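Local coordinates for protein transcriptional regulator, SorC family (Enterococcus faecalis, PDB 2O0M) that probably acts as a DNA-binding transcriptional regulator of the SorC family, sensing a carbohydrate effector through its putative sugar-binding domain, at residues D129-T134 against W328-E333; P175-I180 against I287-L292; L206-Q211 against P224-V229. One frame throughout, in Å; residues are numbered along the deposited sequence.

Contact 1: residues D129-T134 against W328-E333; sequences DVLTNT and WLITDE
I330 lays its terminal CD1 against V130 of helix 122-138, 3.8 Å from V130 CG1, the two side chains lying alongside each other and pointing opposite ways. This is helix-on-sheet packing in the alpha/beta, Rossmann-like sugar-binding domain: strand 328-332 lies between parallel strands 109-113 and 302-306, and the helix covers one face of that sheet. The short segments run nearly antiparallel, at 159°, with their axes 10.0 Å apart, as in a beta-alpha-beta connection, where the helix runs back against the direction of the parallel strands. Alternation along the strand turns W328 and I330 toward the helix. A beta-branched residue suits this place because it fits an extended backbone and offers two branches: I330 CG2 also comes within 4.0 Å of V130 CG1. The longer branch reaches on to L131, with I330 CD1 4.0 Å from L131 CA. L131 also packs on V304 and I306, and F127, one helical turn before L131, touches I330.

At the other end the CA atoms of T134 and W328 lie 8.9 Å apart, and the indole spans that distance. The methyl of T134 comes in obliquely near the rim of the six-membered ring, CG2 3.7 Å from W328 CE3; this CG2 stands anti to the backbone N. T134 can be buried here because its hydroxyl is satisfied within its own helix. Its chi1 of -65° sets OG1 beside the backbone N, from where OG1 reaches back to donate to V130 O at 2.8 Å from above the carbonyl plane, sharing that oxygen with T134 N.

Contact 2: residues P175-I180 against I287-L292; sequences PARGGI and IPRIGL
R177 grips the carbonyl oxygen of L292 side-on with two nitrogens: NE lies 2.8 Å from L292 O on an in-plane lone pair, and NH2 donates to the same L292 O at a more bent 135°. The oxygen sits in the guanidinium plane, so the pair of bonds fixes the group's rotation. A bend at chi2 (-66°) turns the chain back over the facing loop, bringing R177 CD to 3.2 Å from I290 O. Arginine suits the place because its remaining N-H groups serve other acceptors: NH1 donates to two waters, one of which also joins G178 O, P288 O and I290 N, while the other donates to I287 O.

The backbones are tied as well. L292 N points almost straight at A176 O, 2.9 Å away, and G178 N donates to I290 O at 2.8 Å, forming a single bridge between R177 and G291. G291 has backbone angles suited to glycine, and a side chain there would collide with A176 O. G179, at positive phi, likewise lets I290 CD1 lie close to its CA.

R289 crosses R177 at about a right angle, its CG over one guanidinium face, 3.6 Å from R177 CZ; its own NH1 bends round to G291 O. Farther out, I180 CD1 meets I287 CD1 at 3.7 Å, a small apolar patch beside the waters. The whole is a junction of two irregular loops, the first leaving the C-terminal end of parallel strand 169-175, the edge where Rossmann-like folds commonly place their ligand pockets.

Contact 3: residues L206-Q211 against P224-V229; sequences LYVPEQ and PSIQEV
An inverse gamma turn centred on Y207 shapes the segment 206-211 that packs against the first turns of helix 224-234, and I226 of that helix plugs against it. I226 CD1 comes to 3.5 Å from Y207 O and also touches Y207 CB and V208 CG2, each at 4.2 Å. Chi1 sets CG1 on the loop side and chi2 (-72°) brings CD1 onto the turn, while CG2 remains for L206, 4.2 Å from L206 CD1. Isoleucine therefore suits the position, since the longer arm serves Y207 and V208 and the shorter one L206.

Within the alpha/beta domain this is a loop-to-helix contact: the loop follows the short strand 202-203, and helix 214-221 intervenes before the chain returns as helix 224-234. L220 of that intervening helix packs on both V208 and I226, adding to the hydrophobic cluster.

One turn along from I226, V229 points toward the loop and sets CG1 against L206, 4.0 Å from both L206 CB and L206 CD1; the two side chains cross obliquely. The compact valine allows the helix to approach closely here, with the CA atoms of L206 and V229 6.1 Å apart. Beside this apolar seam, E228 OE2 forms a salt bridge with R204 NH2.

In the fold
Contacts 1 and 3 are both buried and apolar, but contact 1 sets a helix on the parallel part of the mixed sheet, contact 3 a helix on a loop. Contact 3 also lies farthest out, its centre about 19 Å from the chain's centre, against 13 and 12 Å for contacts 1 and 2. Contact 2 is partly buried and joins two loops through hydrogen bonds and waters, where only a single beta bridge pairs the backbones. It buries about twice the surface of either of the others. Contacts 2 and 3 are neighbours: E210 OE2 accepts from I180 N, L206 packs on P175, and V208 touches I290. Contact 1 lies across the chain's centre from both.

Contact 1: residues D129-T134 against W328-E333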
loop_
_atom_site.group_PDB
_atom_site.type_symbol
_atom_site.label_atom_id
_atom_site.label_comp_id
_atom_site.label_asym_id
_atom_site.label_seq_id
_atom_site.Cartn_x
_atom_site.Cartn_y
_atom_site.Cartn_z
ATOM N N ASP A 129 6.030 -6.307 -12.730
ATOM C CA ASP A 129 7.302 -6.079 -13.422
ATOM C C ASP A 129 7.900 -4.731 -13.039
ATOM O O ASP A 129 9.094 -4.625 -12.734
ATOM C CB ASP A 129 7.106 -6.118 -14.948
ATOM C CG ASP A 129 7.037 -7.527 -15.506
ATOM O OD1 ASP A 129 7.267 -8.503 -14.765
ATOM O OD2 ASP A 129 6.764 -7.651 -16.719
ATOM N N VAL A 130 7.062 -3.700 -13.047
ATOM C CA VAL A 130 7.519 -2.338 -12.789
ATOM C C VAL A 130 7.971 -2.222 -11.339
ATOM O O VAL A 130 9.019 -1.627 -11.051
ATOM C CB VAL A 130 6.414 -1.290 -13.108
ATOM C CG1 VAL A 130 6.854 0.112 -12.708
ATOM C CG2 VAL A 130 6.069 -1.317 -14.610
ATOM N N LEU A 131 7.207 -2.795 -10.411
ATOM C CA LEU A 131 7.644 -2.743 -9.016
ATOM C C LEU A 131 8.971 -3.474 -8.839
ATOM O O LEU A 131 9.857 -3.009 -8.118
ATOM C CB LEU A 131 6.599 -3.302 -8.046
ATOM C CG LEU A 131 6.993 -3.207 -6.564
ATOM C CD1 LEU A 131 7.194 -1.757 -6.175
ATOM C CD2 LEU A 131 5.950 -3.874 -5.675
ATOM N N THR A 132 9.111 -4.628 -9.490
ATOM C CA THR A 132 10.363 -5.378 -9.399
ATOM C C THR A 132 11.543 -4.508 -9.863
ATOM O O THR A 132 12.549 -4.376 -9.169
ATOM C CB THR A 132 10.273 -6.685 -10.187
ATOM O OG1 THR A 132 9.215 -7.473 -9.641
ATOM C CG2 THR A 132 11.568 -7.481 -10.085
ATOM N N ASN A 133 11.409 -3.894 -11.029
ATOM C CA ASN A 133 12.480 -3.058 -11.568
ATOM C C ASN A 133 12.767 -1.858 -10.674
ATOM O O ASN A 133 13.929 -1.493 -10.453
ATOM C CB ASN A 133 12.127 -2.629 -12.990
ATOM C CG ASN A 133 12.098 -3.804 -13.950
ATOM O OD1 ASN A 133 12.785 -4.818 -13.740
ATOM N ND2 ASN A 133 11.310 -3.684 -15.008
ATOM N N THR A 134 11.701 -1.293 -10.117
ATOM C CA THR A 134 11.792 -0.126 -9.258
ATOM C C THR A 134 12.522 -0.460 -7.952
ATOM O O THR A 134 13.450 0.239 -7.560
ATOM C CB THR A 134 10.386 0.429 -8.965
ATOM O OG1 THR A 134 9.805 0.916 -10.189
ATOM C CG2 THR A 134 10.429 1.552 -7.942
ATOM N N TRP A 328 7.090 7.308 -5.203
ATOM C CA TRP A 328 7.011 6.897 -6.603
ATOM C C TRP A 328 5.585 6.397 -6.805
ATOM O O TRP A 328 5.116 5.544 -6.047
ATOM C CB TRP A 328 7.976 5.746 -6.902
ATOM C CG TRP A 328 9.421 6.108 -6.985
ATOM C CD1 TRP A 328 10.149 6.797 -6.064
ATOM C CD2 TRP A 328 10.335 5.735 -8.022
ATOM N NE1 TRP A 328 11.460 6.912 -6.484
ATOM C CE2 TRP A 328 11.594 6.267 -7.683
ATOM C CE3 TRP A 328 10.205 5.023 -9.217
ATOM C CZ2 TRP A 328 12.715 6.099 -8.485
ATOM C CZ3 TRP A 328 11.331 4.858 -10.017
ATOM C CH2 TRP A 328 12.561 5.396 -9.644
ATOM N N LEU A 329 4.898 6.912 -7.821
ATOM C CA LEU A 329 3.547 6.450 -8.137
ATOM C C LEU A 329 3.603 5.582 -9.386
ATOM O O LEU A 329 3.986 6.058 -10.455
ATOM C CB LEU A 329 2.592 7.622 -8.359
ATOM C CG LEU A 329 1.181 7.264 -8.851
ATOM C CD1 LEU A 329 0.438 6.399 -7.842
ATOM C CD2 LEU A 329 0.383 8.514 -9.161
ATOM N N ILE A 330 3.239 4.313 -9.235
ATOM C CA ILE A 330 3.070 3.402 -10.373
ATOM C C ILE A 330 1.584 3.376 -10.694
ATOM O O ILE A 330 0.761 3.037 -9.845
ATOM C CB ILE A 330 3.544 1.975 -10.069
ATOM C CG1 ILE A 330 5.027 2.000 -9.687
ATOM C CG2 ILE A 330 3.274 1.066 -11.275
ATOM C CD1 ILE A 330 5.577 0.697 -9.193
ATOM N N THR A 331 1.244 3.742 -11.920
ATOM C CA THR A 331 -0.146 3.861 -12.311
ATOM C C THR A 331 -0.289 3.487 -13.787
ATOM O O THR A 331 0.656 2.994 -14.414
ATOM C CB THR A 331 -0.653 5.297 -12.015
ATOM O OG1 THR A 331 -2.082 5.362 -12.132
ATOM C CG2 THR A 331 0.022 6.348 -12.899
ATOM N N ASP A 332 -1.465 3.715 -14.335
ATOM C CA ASP A 332 -1.673 3.413 -15.752
ATOM C C ASP A 332 -2.217 4.604 -16.519
ATOM O O ASP A 332 -2.527 5.644 -15.944
ATOM C CB ASP A 332 -2.511 2.146 -15.949
ATOM C CG ASP A 332 -3.877 2.210 -15.294
ATOM O OD1 ASP A 332 -4.370 3.314 -15.001
ATOM O OD2 ASP A 332 -4.469 1.126 -15.088
ATOM N N GLU A 333 -2.276 4.445 -17.838
ATOM C CA GLU A 333 -2.740 5.501 -18.719
ATOM C C GLU A 333 -4.164 5.904 -18.386
ATOM O O GLU A 333 -4.511 7.076 -18.454
ATOM C CB GLU A 333 -2.687 5.055 -20.186
ATOM C CG GLU A 333 -1.296 5.014 -20.794
ATOM C CD GLU A 333 -1.330 4.756 -22.306
ATOM O OE1 GLU A 333 -1.804 3.676 -22.721
ATOM O OE2 GLU A 333 -0.883 5.634 -23.081
#

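Contact 2: residues P175-I180 against I287-L292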
loop_
_atom_site.group_PDB
_atom_site.type_symbol
_atom_site.label_atom_id
_atom_site.label_comp_id
_atom_site.label_asym_id
_atom_site.label_seq_id
_atom_site.Cartn_x
_atom_site.Cartn_y
_atom_site.Cartn_z
ATOM N N PRO A 175 3.848 -7.014 6.897
ATOM C CA PRO A 175 2.671 -6.154 6.717
ATOM C C PRO A 175 2.883 -4.784 7.360
ATOM O O PRO A 175 3.506 -4.710 8.413
ATOM C CB PRO A 175 1.587 -6.907 7.474
ATOM C CG PRO A 175 2.347 -7.664 8.526
ATOM C CD PRO A 175 3.575 -8.127 7.824
ATOM N N ALA A 176 2.348 -3.719 6.754
ATOM C CA ALA A 176 2.491 -2.368 7.309
ATOM C C ALA A 176 1.516 -2.138 8.461
ATOM O O ALA A 176 1.755 -1.301 9.351
ATOM C CB ALA A 176 2.258 -1.326 6.248
ATOM N N ARG A 177 0.403 -2.864 8.403
ATOM C CA ARG A 177 -0.651 -2.762 9.403
ATOM C C ARG A 177 -1.286 -4.103 9.718
ATOM O O ARG A 177 -1.448 -4.935 8.844
ATOM C CB ARG A 177 -1.780 -1.841 8.907
ATOM C CG ARG A 177 -1.471 -0.379 8.951
ATOM C CD ARG A 177 -1.312 0.084 10.394
ATOM N NE ARG A 177 -1.382 1.535 10.533
ATOM C CZ ARG A 177 -2.480 2.249 10.763
ATOM N NH1 ARG A 177 -3.678 1.680 10.885
ATOM N NH2 ARG A 177 -2.370 3.560 10.868
ATOM N N GLY A 178 -1.717 -4.253 10.968
ATOM C CA GLY A 178 -2.602 -5.343 11.357
ATOM C C GLY A 178 -4.009 -4.827 11.601
ATOM O O GLY A 178 -4.233 -3.624 11.681
ATOM N N GLY A 179 -4.972 -5.736 11.707
ATOM C CA GLY A 179 -6.338 -5.353 12.085
ATOM C C GLY A 179 -7.058 -4.541 11.035
ATOM O O GLY A 179 -7.833 -3.640 11.341
ATOM N N ILE A 180 -6.799 -4.867 9.775
ATOM C CA ILE A 180 -7.354 -4.091 8.671
ATOM C C ILE A 180 -8.725 -4.589 8.210
ATOM O O ILE A 180 -9.507 -3.816 7.657
ATOM C CB ILE A 180 -6.359 -4.051 7.489
ATOM C CG1 ILE A 180 -5.090 -3.285 7.891
ATOM C CG2 ILE A 180 -6.995 -3.440 6.235
ATOM C CD1 ILE A 180 -5.275 -1.801 8.075
ATOM N N ILE A 287 -8.801 4.084 11.502
ATOM C CA ILE A 287 -9.095 2.907 12.322
ATOM C C ILE A 287 -8.019 2.778 13.400
ATOM O O ILE A 287 -6.954 3.400 13.291
ATOM C CB ILE A 287 -9.190 1.611 11.478
ATOM C CG1 ILE A 287 -7.849 1.293 10.792
ATOM C CG2 ILE A 287 -10.321 1.734 10.446
ATOM C CD1 ILE A 287 -7.812 -0.051 10.139
ATOM N N PRO A 288 -8.289 1.989 14.458
ATOM C CA PRO A 288 -7.241 1.819 15.468
ATOM C C PRO A 288 -5.939 1.274 14.871
ATOM O O PRO A 288 -5.961 0.363 14.046
ATOM C CB PRO A 288 -7.878 0.844 16.466
ATOM C CG PRO A 288 -9.347 1.076 16.312
ATOM C CD PRO A 288 -9.514 1.257 14.824
ATOM N N ARG A 289 -4.817 1.863 15.273
ATOM C CA ARG A 289 -3.540 1.609 14.608
ATOM C C ARG A 289 -2.819 0.421 15.218
ATOM O O ARG A 289 -2.639 0.345 16.438
ATOM C CB ARG A 289 -2.621 2.826 14.684
ATOM C CG ARG A 289 -1.219 2.558 14.160
ATOM C CD ARG A 289 -0.395 3.827 14.110
ATOM N NE ARG A 289 -0.094 4.335 15.457
ATOM C CZ ARG A 289 0.964 3.977 16.185
ATOM N NH1 ARG A 289 1.850 3.102 15.724
ATOM N NH2 ARG A 289 1.149 4.510 17.391
ATOM N N ILE A 290 -2.406 -0.497 14.352
ATOM C CA ILE A 290 -1.506 -1.572 14.715
ATOM C C ILE A 290 -0.439 -1.595 13.635
ATOM O O ILE A 290 -0.657 -2.169 12.582
ATOM C CB ILE A 290 -2.207 -2.932 14.768
ATOM C CG1 ILE A 290 -3.478 -2.850 15.620
ATOM C CG2 ILE A 290 -1.234 -3.997 15.290
ATOM C CD1 ILE A 290 -4.330 -4.095 15.590
ATOM N N GLY A 291 0.686 -0.935 13.886
ATOM C CA GLY A 291 1.760 -0.835 12.889
ATOM C C GLY A 291 2.043 0.609 12.478
ATOM O O GLY A 291 2.012 1.521 13.297
ATOM N N LEU A 292 2.295 0.815 11.194
ATOM C CA LEU A 292 2.830 2.082 10.697
ATOM C C LEU A 292 1.972 3.300 11.007
ATOM O O LEU A 292 0.761 3.271 10.829
ATOM C CB LEU A 292 3.003 1.994 9.173
ATOM C CG LEU A 292 3.363 3.315 8.494
ATOM C CD1 LEU A 292 4.878 3.516 8.469
ATOM C CD2 LEU A 292 2.779 3.399 7.099
HETATM O O HOH W 1 -4.312 -0.842 12.030
HETATM O O HOH W 2 -5.430 3.969 11.124
HETATM O O HOH W 3 -4.500 5.284 12.988
HETATM O O HOH W 4 -7.797 -1.822 13.698
#

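Contact 3: residues L206-Q211 against P224-V229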
loop_
_atom_site.group_PDB
_atom_site.type_symbol
_atom_site.label_atom_id
_atom_site.label_comp_id
_atom_site.label_asym_id
_atom_site.label_seq_id
_atom_site.Cartn_x
_atom_site.Cartn_y
_atom_site.Cartn_z
ATOM N N LEU A 206 2.530 -10.753 10.828
ATOM C CA LEU A 206 2.112 -10.174 12.082
ATOM C C LEU A 206 0.871 -10.944 12.480
ATOM O O LEU A 206 -0.151 -10.881 11.795
ATOM C CB LEU A 206 1.810 -8.687 11.910
ATOM C CG LEU A 206 1.246 -7.956 13.127
ATOM C CD1 LEU A 206 2.227 -7.934 14.284
ATOM C CD2 LEU A 206 0.888 -6.548 12.718
ATOM N N TYR A 207 0.966 -11.703 13.565
ATOM C CA TYR A 207 -0.076 -12.672 13.884
ATOM C C TYR A 207 -1.161 -12.004 14.712
ATOM O O TYR A 207 -1.401 -12.322 15.870
ATOM C CB TYR A 207 0.539 -13.936 14.504
ATOM C CG TYR A 207 1.088 -14.852 13.426
ATOM C CD1 TYR A 207 2.440 -15.038 13.243
ATOM C CD2 TYR A 207 0.237 -15.515 12.560
ATOM C CE1 TYR A 207 2.926 -15.886 12.237
ATOM C CE2 TYR A 207 0.723 -16.373 11.537
ATOM C CZ TYR A 207 2.059 -16.544 11.383
ATOM O OH TYR A 207 2.493 -17.387 10.366
ATOM N N VAL A 208 -1.805 -11.037 14.064
ATOM C CA VAL A 208 -2.914 -10.290 14.611
ATOM C C VAL A 208 -4.089 -10.569 13.685
ATOM O O VAL A 208 -3.962 -10.404 12.479
ATOM C CB VAL A 208 -2.579 -8.775 14.633
ATOM C CG1 VAL A 208 -3.811 -7.943 14.966
ATOM C CG2 VAL A 208 -1.470 -8.498 15.636
ATOM N N PRO A 209 -5.219 -11.063 14.217
ATOM C CA PRO A 209 -6.364 -11.265 13.323
ATOM C C PRO A 209 -6.797 -9.987 12.598
ATOM O O PRO A 209 -6.634 -8.894 13.130
ATOM C CB PRO A 209 -7.460 -11.744 14.268
ATOM C CG PRO A 209 -6.713 -12.396 15.397
ATOM C CD PRO A 209 -5.508 -11.523 15.588
ATOM N N GLU A 210 -7.330 -10.128 11.385
ATOM C CA GLU A 210 -7.760 -8.966 10.604
ATOM C C GLU A 210 -8.955 -8.261 11.223
ATOM O O GLU A 210 -9.129 -7.059 11.043
ATOM C CB GLU A 210 -8.055 -9.360 9.157
ATOM C CG GLU A 210 -6.815 -9.441 8.303
ATOM C CD GLU A 210 -6.263 -8.068 7.953
ATOM O OE1 GLU A 210 -6.581 -7.558 6.864
ATOM O OE2 GLU A 210 -5.532 -7.487 8.775
ATOM N N GLN A 211 -9.774 -9.029 11.937
ATOM C CA GLN A 211 -10.798 -8.501 12.828
ATOM C C GLN A 211 -10.496 -9.048 14.223
ATOM O O GLN A 211 -10.306 -10.254 14.380
ATOM C CB GLN A 211 -12.192 -8.948 12.370
ATOM C CG GLN A 211 -12.812 -8.074 11.274
ATOM C CD GLN A 211 -12.535 -8.553 9.855
ATOM O OE1 GLN A 211 -11.772 -9.511 9.639
ATOM N NE2 GLN A 211 -13.152 -7.877 8.865
ATOM N N PRO A 224 6.329 -11.183 23.151
ATOM C CA PRO A 224 7.598 -10.821 22.523
ATOM C C PRO A 224 7.625 -11.038 21.011
ATOM O O PRO A 224 8.258 -10.262 20.299
ATOM C CB PRO A 224 8.606 -11.746 23.212
ATOM C CG PRO A 224 8.014 -12.002 24.533
ATOM C CD PRO A 224 6.540 -12.109 24.281
ATOM N N SER A 225 6.945 -12.078 20.537
ATOM C CA SER A 225 6.904 -12.387 19.099
ATOM C C SER A 225 6.164 -11.307 18.310
ATOM O O SER A 225 6.588 -10.920 17.227
ATOM C CB SER A 225 6.233 -13.748 18.849
ATOM O OG SER A 225 4.881 -13.746 19.270
ATOM N N ILE A 226 5.044 -10.841 18.848
ATOM C CA ILE A 226 4.271 -9.765 18.216
ATOM C C ILE A 226 5.063 -8.453 18.247
ATOM O O ILE A 226 5.120 -7.720 17.250
ATOM C CB ILE A 226 2.915 -9.570 18.928
ATOM C CG1 ILE A 226 2.019 -10.809 18.762
ATOM C CG2 ILE A 226 2.206 -8.287 18.458
ATOM C CD1 ILE A 226 1.448 -11.013 17.372
ATOM N N GLN A 227 5.667 -8.159 19.394
ATOM C CA GLN A 227 6.472 -6.949 19.564
ATOM C C GLN A 227 7.619 -6.914 18.576
ATOM O O GLN A 227 7.957 -5.861 18.031
ATOM C CB GLN A 227 7.054 -6.881 20.983
ATOM C CG GLN A 227 6.048 -6.628 22.093
ATOM C CD GLN A 227 6.641 -6.854 23.488
ATOM O OE1 GLN A 227 7.803 -7.267 23.633
ATOM N NE2 GLN A 227 5.843 -6.586 24.523
ATOM N N GLU A 228 8.222 -8.079 18.364
ATOM C CA GLU A 228 9.355 -8.222 17.470
ATOM C C GLU A 228 8.955 -7.807 16.061
ATOM O O GLU A 228 9.677 -7.065 15.407
ATOM C CB GLU A 228 9.832 -9.667 17.496
ATOM C CG GLU A 228 11.058 -9.981 16.677
ATOM C CD GLU A 228 11.654 -11.327 17.063
ATOM O OE1 GLU A 228 11.776 -11.600 18.282
ATOM O OE2 GLU A 228 11.994 -12.112 16.157
ATOM N N VAL A 229 7.790 -8.261 15.614
ATOM C CA VAL A 229 7.324 -7.897 14.275
ATOM C C VAL A 229 6.923 -6.417 14.194
ATOM O O VAL A 229 7.252 -5.747 13.210
ATOM C CB VAL A 229 6.210 -8.834 13.762
ATOM C CG1 VAL A 229 5.723 -8.388 12.368
ATOM C CG2 VAL A 229 6.731 -10.266 13.696
#